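Local coordinates for protein MTH0777 (Methanothermobacter thermautotrophicus, PDB 1KJN) that is of unknown function; it belongs to the DUF1890 family and folds into a parallel six-stranded sheet flanked by helices, at residues I149-F152 / M153-K156. Sequence-based numbering, arbitrary orientation.
Sequences IDRF and MEEK
Met153 N closes a turn of helix 143-153 on Ile149 O at 2.9 Å with an N-H...O angle of 159°; the Glu154 N bond to Asp150 O is more bent, and Lys156 N reaches Phe152 O only weakly at 3.1 Å as the chain leaves helical geometry at Glu154. Phe152 and Lys156 carry the main side-chain contact. The first torsion of Phe152 (chi1 172°) sets CG opposite the backbone N and swings the ring beside its own carbonyl, where the chain folding back after the helix lays Lys156 over one face. The touching atom is Lys156 CB, 3.8 Å from the centroid of the Phe152 ring and 19° off the normal, a CH-pi contact shifted toward the rim at CZ; Lys156 CG lies 3.6 Å from Phe152 CE1. At the ring's edge sits the selenium of Met153 (a selenomethionine), 4.2 Å from Phe152 CD2, in a Met-aromatic contact. Met153 CG lies alongside Ile149 CG2 at 4.1 Å. On the solvent side, Glu154 OE1 faces the edge of the Arg151 guanidinium, 4.4 Å from Arg151 NH1, too far for a salt bridge. Replacing Phe152 with alanine would probably leave the Lys156 methylenes without their aromatic floor and the selenium without its aromatic neighbour. Asp150 turns elsewhere, to Tyr27 and Arg146, while Lys35 takes the Met153 carbonyl. The helix end packs against helix 21-34 and the sheet: Met153 rests on Thr28, Lys31 and Leu32 of that helix, and Phe152 and Ile149 press on strands 105-111 and 132-136, the latter an outermost strand of the parallel sheet within this chain.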
loop_
_atom_site.group_PDB
_atom_site.type_symbol
_atom_site.label_atom_id
_atom_site.label_comp_id
_atom_site.label_asym_id
_atom_site.label_seq_id
_atom_site.Cartn_x
_atom_site.Cartn_y
_atom_site.Cartn_z
ATOM N N ILE A 149 9.562 -13.441 -4.278
ATOM C CA ILE A 149 9.057 -12.983 -5.574
ATOM C C ILE A 149 10.247 -12.603 -6.463
ATOM O O ILE A 149 10.243 -12.878 -7.664
ATOM C CB ILE A 149 8.083 -11.767 -5.435
ATOM C CG1 ILE A 149 6.741 -12.240 -4.873
ATOM C CG2 ILE A 149 7.864 -11.075 -6.791
ATOM C CD1 ILE A 149 5.901 -11.125 -4.304
ATOM N N ASP A 150 11.257 -11.954 -5.886
ATOM C CA ASP A 150 12.449 -11.586 -6.665
ATOM C C ASP A 150 13.090 -12.830 -7.280
ATOM O O ASP A 150 13.503 -12.819 -8.447
ATOM C CB ASP A 150 13.500 -10.914 -5.781
ATOM C CG ASP A 150 13.230 -9.447 -5.570
ATOM O OD1 ASP A 150 12.542 -8.826 -6.420
ATOM O OD2 ASP A 150 13.719 -8.913 -4.566
ATOM N N ARG A 151 13.178 -13.887 -6.473
ATOM C CA ARG A 151 13.780 -15.148 -6.900
ATOM C C ARG A 151 13.014 -15.781 -8.050
ATOM O O ARG A 151 13.598 -16.149 -9.073
ATOM C CB ARG A 151 13.901 -16.113 -5.715
ATOM C CG ARG A 151 14.790 -15.562 -4.591
ATOM C CD ARG A 151 15.354 -16.666 -3.692
ATOM N NE ARG A 151 16.294 -16.162 -2.683
ATOM C CZ ARG A 151 17.354 -15.389 -2.929
ATOM N NH1 ARG A 151 17.638 -15.005 -4.166
ATOM N NH2 ARG A 151 18.135 -14.996 -1.927
ATOM N N PHE A 152 11.699 -15.875 -7.885
ATOM C CA PHE A 152 10.836 -16.421 -8.919
ATOM C C PHE A 152 11.041 -15.628 -10.212
ATOM O O PHE A 152 11.182 -16.203 -11.280
ATOM C CB PHE A 152 9.372 -16.297 -8.484
ATOM C CG PHE A 152 8.385 -16.660 -9.563
ATOM C CD1 PHE A 152 7.968 -17.966 -9.723
ATOM C CD2 PHE A 152 7.892 -15.691 -10.425
ATOM C CE1 PHE A 152 7.068 -18.319 -10.732
ATOM C CE2 PHE A 152 6.992 -16.025 -11.441
ATOM C CZ PHE A 152 6.579 -17.348 -11.592
HETATM N N MSE A 153 11.082 -14.302 -10.093
HETATM C CA MSE A 153 11.231 -13.415 -11.244
HETATM C C MSE A 153 12.574 -13.454 -11.972
HETATM O O MSE A 153 12.650 -13.128 -13.151
HETATM C CB MSE A 153 10.929 -11.978 -10.839
HETATM C CG MSE A 153 9.477 -11.711 -10.493
HETATM SE SE MSE A 153 8.319 -11.828 -12.034
HETATM C CE MSE A 153 6.631 -11.635 -11.112
ATOM N N GLU A 154 13.655 -13.767 -11.267
ATOM C CA GLU A 154 14.944 -13.803 -11.939
ATOM C C GLU A 154 15.064 -14.993 -12.908
ATOM O O GLU A 154 16.126 -15.216 -13.477
ATOM C CB GLU A 154 16.100 -13.763 -10.930
ATOM C CG GLU A 154 16.117 -14.911 -9.959
ATOM C CD GLU A 154 17.206 -14.805 -8.897
ATOM O OE1 GLU A 154 17.795 -15.842 -8.530
ATOM O OE2 GLU A 154 17.477 -13.692 -8.417
ATOM N N GLU A 155 13.951 -15.681 -13.176
ATOM C CA GLU A 155 13.998 -16.861 -14.048
ATOM C C GLU A 155 12.727 -17.438 -14.686
ATOM O O GLU A 155 12.857 -18.280 -15.595
ATOM C CB GLU A 155 14.646 -18.006 -13.255
ATOM C CG GLU A 155 14.023 -18.244 -11.862
ATOM C CD GLU A 155 14.912 -19.088 -10.958
ATOM O OE1 GLU A 155 15.380 -20.141 -11.434
ATOM O OE2 GLU A 155 15.186 -18.688 -9.797
ATOM N N LYS A 156 11.530 -16.994 -14.276
ATOM C CA LYS A 156 10.288 -17.627 -14.794
ATOM C C LYS A 156 9.350 -17.060 -15.925
ATOM O O LYS A 156 9.308 -17.610 -17.051
ATOM C CB LYS A 156 9.431 -18.106 -13.601
ATOM C CG LYS A 156 10.229 -18.807 -12.449
ATOM C CD LYS A 156 10.685 -20.234 -12.760
ATOM C CE LYS A 156 11.706 -20.763 -11.715
ATOM N NZ LYS A 156 11.347 -20.550 -10.269
#